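Local coordinates for PadR family transcriptional regulator (Listeria monocytogenes, PDB 6ABQ), which probably acts as a DNA-binding transcriptional regulator of the PadR family, with a winged helix-turn-helix fold and activity thought to respond to a ligand, at residues Y34-T37 with K38-D42; D46-E50 with G51-T55. One frame throughout, in Å; residues are numbered along the deposited sequence.

Contact 1 (Y34-T37 with K38-D42)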
# COMPACT_ATOMS: atom_id res chain seq x y z
N TYR B 34 16.73 -13.82 3.20
CA TYR B 34 17.72 -13.19 2.33
C TYR B 34 17.30 -13.26 0.85
O TYR B 34 17.36 -12.25 0.15
CB TYR B 34 19.13 -13.75 2.52
CG TYR B 34 20.17 -13.06 1.63
CD1 TYR B 34 20.44 -13.52 0.33
CD2 TYR B 34 20.85 -11.93 2.09
CE1 TYR B 34 21.37 -12.88 -0.48
CE2 TYR B 34 21.79 -11.28 1.28
CZ TYR B 34 22.04 -11.76 0.00
OH TYR B 34 22.96 -11.11 -0.78
N GLU B 35 16.89 -14.45 0.40
CA GLU B 35 16.44 -14.68 -0.98
C GLU B 35 15.16 -13.91 -1.35
O GLU B 35 15.08 -13.32 -2.43
CB GLU B 35 16.27 -16.19 -1.23
CG GLU B 35 16.11 -16.58 -2.70
CD GLU B 35 16.20 -18.08 -2.91
OE1 GLU B 35 15.24 -18.79 -2.56
OE2 GLU B 35 17.24 -18.54 -3.42
N ILE B 36 14.17 -13.91 -0.45
CA ILE B 36 12.93 -13.14 -0.61
C ILE B 36 13.23 -11.64 -0.80
O ILE B 36 12.67 -11.02 -1.70
CB ILE B 36 11.96 -13.35 0.58
CG1 ILE B 36 11.48 -14.80 0.63
CG2 ILE B 36 10.76 -12.39 0.50
CD1 ILE B 36 11.02 -15.28 2.01
N THR B 37 14.12 -11.09 0.04
CA THR B 37 14.53 -9.68 -0.02
C THR B 37 15.10 -9.35 -1.40
O THR B 37 14.68 -8.38 -2.03
CB THR B 37 15.57 -9.31 1.07
OG1 THR B 37 15.13 -9.75 2.35
CG2 THR B 37 15.81 -7.80 1.12
N LYS B 38 16.04 -10.18 -1.86
CA LYS B 38 16.70 -9.99 -3.16
C LYS B 38 15.72 -10.12 -4.32
O LYS B 38 15.81 -9.35 -5.28
CB LYS B 38 17.90 -10.93 -3.33
CG LYS B 38 18.98 -10.80 -2.25
CD LYS B 38 19.98 -9.67 -2.52
CE LYS B 38 19.67 -8.44 -1.69
NZ LYS B 38 20.71 -8.22 -0.63
N TYR B 39 14.79 -11.07 -4.22
CA TYR B 39 13.69 -11.20 -5.18
C TYR B 39 12.87 -9.90 -5.30
O TYR B 39 12.57 -9.47 -6.41
CB TYR B 39 12.78 -12.41 -4.83
CG TYR B 39 11.45 -12.38 -5.56
CD1 TYR B 39 11.35 -12.75 -6.91
CD2 TYR B 39 10.29 -11.93 -4.91
CE1 TYR B 39 10.13 -12.69 -7.58
CE2 TYR B 39 9.07 -11.87 -5.57
CZ TYR B 39 8.99 -12.25 -6.90
OH TYR B 39 7.76 -12.17 -7.53
N LEU B 40 12.52 -9.31 -4.16
CA LEU B 40 11.76 -8.06 -4.13
C LEU B 40 12.57 -6.86 -4.64
O LEU B 40 12.01 -6.00 -5.33
CB LEU B 40 11.18 -7.78 -2.72
CG LEU B 40 10.17 -8.80 -2.20
CD1 LEU B 40 10.02 -8.70 -0.68
CD2 LEU B 40 8.82 -8.66 -2.89
N ASN B 41 13.87 -6.82 -4.32
CA ASN B 41 14.77 -5.76 -4.81
C ASN B 41 14.94 -5.77 -6.33
O ASN B 41 14.88 -4.72 -6.97
CB ASN B 41 16.16 -5.83 -4.14
CG ASN B 41 16.13 -5.56 -2.64
OD1 ASN B 41 17.09 -5.89 -1.95
ND2 ASN B 41 15.06 -4.96 -2.13
N ASP B 42 15.13 -6.97 -6.88
CA ASP B 42 15.30 -7.19 -8.32
C ASP B 42 14.02 -6.93 -9.11
O ASP B 42 14.08 -6.53 -10.27
CB ASP B 42 15.82 -8.61 -8.60
CG ASP B 42 17.29 -8.79 -8.23
OD1 ASP B 42 18.01 -7.77 -8.02
OD2 ASP B 42 17.74 -9.95 -8.15
O HOH W 1 23.72 -8.67 0.12
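Tyr34 and Lys38 pack one turn apart on helix 33-42, in a local contact between successive turns of the same helix. Lys38 CG lies over one face of the Tyr34 ring in a CH-pi contact, 4.1 Å from the ring centroid and 28° off its normal. The lysine chain is bent at every torsion after chi1, which folds it back across the ring and leaves Lys38 NZ 3.7 Å from Tyr34 OH. A water at the ring edge, in its plane and 2.7 Å from Tyr34 OH, also takes a weak hydrogen bond from Lys38 NZ, so the two polar ends are bridged at the surface. Four i to i+4 backbone bonds link the two turns, among them Asn41 N to Thr37 O at 2.9 Å. This is the first helix of the helix-turn-helix in the winged-helix domain of PadR regulators, and Ile36 and Leu40 make an apolar patch facing helix 17-27. Ile36 CG2 meets Leu40 CD1 at 3.9 Å, the two side chains side by side and pointing the same way against Ile22 of that helix. Thr37 CG2 stands 3.8 Å from Asn41 OD1, while Thr37 OG1 is hydrogen-bonded to the backbone O of Gly33. Asn41 ND2 turns instead to the carbonyl of Phe45, tying the helix end to the following loop.

Contact 2 (D46-E50 with G51-T55); sequences DEIVE and GTVYT
Glu50 and Tyr54 join their side-chain ends one turn apart at the start of helix 50-62. Tyr54 OH donates a hydrogen bond to Glu50 OE2, modelled at 2.5 Å, so short that the exact length is doubtful. The two side chains run next to each other in the same direction, but the carboxylate is turned 58° from the ring plane. A first torsion off the staggered positions (chi1 -142°) and a chain extended beyond CG together carry the Glu50 carboxylate out to the level of the phenol oxygen, and Glu50 CG passes 3.9 Å from Tyr54 CE2. Closer to the backbone, the i to i+4 bond from Tyr54 N to Glu50 O (3.0 Å) puts the two residues one turn apart. On another side of this first turn, Val49 CG2 rests 3.6 Å from Thr52 OG1. A water bridges the same two residues, accepting from Val49 N and lying 2.7 Å from Thr52 OG1. Inward, Ile48 CG2 meets Val53 CG2 at 3.7 Å in the modelled conformer of Ile48, one of two, and Val53 also packs on Ile36 of helix 33-42. Glu50 in turn touches Tyr34 and Thr37 of that helix. Val49 occupies the N-cap position, its O receiving a bond from Val53 N at 163° and a weak, strongly bent one from Thr52 N, where the connecting loop enters helix 50-62, the second helix of the helix-turn-helix and, as in other winged-helix proteins, probably the DNA-recognition helix.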
# COMPACT_ATOMS: atom_id res chain seq x y z
N ASP B 46 13.52 -1.59 -4.41
CA ASP B 46 14.95 -1.45 -4.09
C ASP B 46 15.30 -1.14 -2.64
O ASP B 46 16.44 -1.34 -2.23
CB ASP B 46 15.56 -0.34 -4.95
CG ASP B 46 16.26 -0.87 -6.18
OD1 ASP B 46 16.99 -1.90 -6.07
OD2 ASP B 46 16.11 -0.26 -7.25
N GLU B 47 14.35 -0.61 -1.88
CA GLU B 47 14.68 -0.10 -0.55
C GLU B 47 14.34 -1.05 0.60
O GLU B 47 14.81 -0.82 1.72
CB GLU B 47 14.12 1.32 -0.34
CG GLU B 47 14.86 2.36 -1.18
CD GLU B 47 14.41 3.79 -0.94
OE1 GLU B 47 13.18 4.03 -0.90
OE2 GLU B 47 15.28 4.67 -0.80
N ILE B 48 13.57 -2.11 0.33
CA ILE B 48 13.27 -3.16 1.32
C ILE B 48 14.57 -3.85 1.75
O ILE B 48 15.31 -4.36 0.90
CB ILE B 48 12.25 -4.21 0.79
CG1 ILE B 48 10.84 -3.65 0.80
CG2 ILE B 48 12.24 -5.48 1.64
CD1 ILE B 48 10.31 -3.40 -0.58
N VAL B 49 14.83 -3.86 3.05
CA VAL B 49 15.98 -4.52 3.63
C VAL B 49 15.57 -5.88 4.22
O VAL B 49 14.38 -6.13 4.49
CB VAL B 49 16.74 -3.62 4.65
CG1 VAL B 49 17.18 -2.30 3.99
CG2 VAL B 49 15.92 -3.34 5.91
N GLU B 50 16.57 -6.75 4.38
CA GLU B 50 16.43 -8.09 4.94
C GLU B 50 15.72 -8.10 6.31
O GLU B 50 14.87 -8.96 6.57
CB GLU B 50 17.84 -8.68 5.08
CG GLU B 50 17.98 -10.15 4.75
CD GLU B 50 19.31 -10.70 5.23
OE1 GLU B 50 20.36 -10.06 5.00
OE2 GLU B 50 19.29 -11.78 5.85
N GLY B 51 16.11 -7.15 7.16
CA GLY B 51 15.54 -6.98 8.49
C GLY B 51 14.03 -6.79 8.49
O GLY B 51 13.34 -7.36 9.34
N THR B 52 13.53 -6.00 7.53
CA THR B 52 12.08 -5.81 7.36
C THR B 52 11.39 -7.13 6.95
O THR B 52 10.35 -7.49 7.53
CB THR B 52 11.73 -4.67 6.37
OG1 THR B 52 12.42 -3.47 6.76
CG2 THR B 52 10.22 -4.37 6.34
N VAL B 53 11.99 -7.84 5.99
CA VAL B 53 11.46 -9.14 5.51
C VAL B 53 11.30 -10.13 6.67
O VAL B 53 10.29 -10.82 6.75
CB VAL B 53 12.29 -9.72 4.32
CG1 VAL B 53 11.97 -11.19 4.07
CG2 VAL B 53 12.02 -8.92 3.05
N TYR B 54 12.29 -10.17 7.58
CA TYR B 54 12.23 -11.00 8.78
C TYR B 54 11.01 -10.73 9.67
O TYR B 54 10.37 -11.68 10.12
CB TYR B 54 13.53 -10.90 9.60
CG TYR B 54 14.73 -11.58 8.93
CD1 TYR B 54 14.61 -12.85 8.36
CD2 TYR B 54 15.98 -10.94 8.88
CE1 TYR B 54 15.69 -13.47 7.76
CE2 TYR B 54 17.07 -11.56 8.29
CZ TYR B 54 16.92 -12.82 7.73
OH TYR B 54 17.98 -13.44 7.13
N THR B 55 10.69 -9.44 9.88
CA THR B 55 9.50 -9.04 10.66
C THR B 55 8.20 -9.56 10.02
O THR B 55 7.30 -10.02 10.72
CB THR B 55 9.38 -7.50 10.88
OG1 THR B 55 8.94 -6.86 9.68
CG2 THR B 55 10.70 -6.87 11.34
O HOH W 2 12.75 -1.88 4.64

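Contacts 1 and 2 belong to the two successive helices of the helix-turn-helix. Contact 1 lies within a helix and is partly buried: three of its residues are buried, and an exposed lysine-tyrosine pair lies on its outer side. Contact 2 is more superficial, with Val53 its one buried residue, and it spans a loop-to-helix junction. Its tyrosine makes a direct hydrogen bond to a carboxylate, whereas the tyrosine of contact 1 offers its ring to an aliphatic chain and its hydroxyl is hydrogen-bonded to a water. The two meet at Thr37, whose OG1 packs 3.3 Å from Val53 CG2, and through Asn41 ND2, probably hydrogen-bonded to Ile48 O at 3.1 Å.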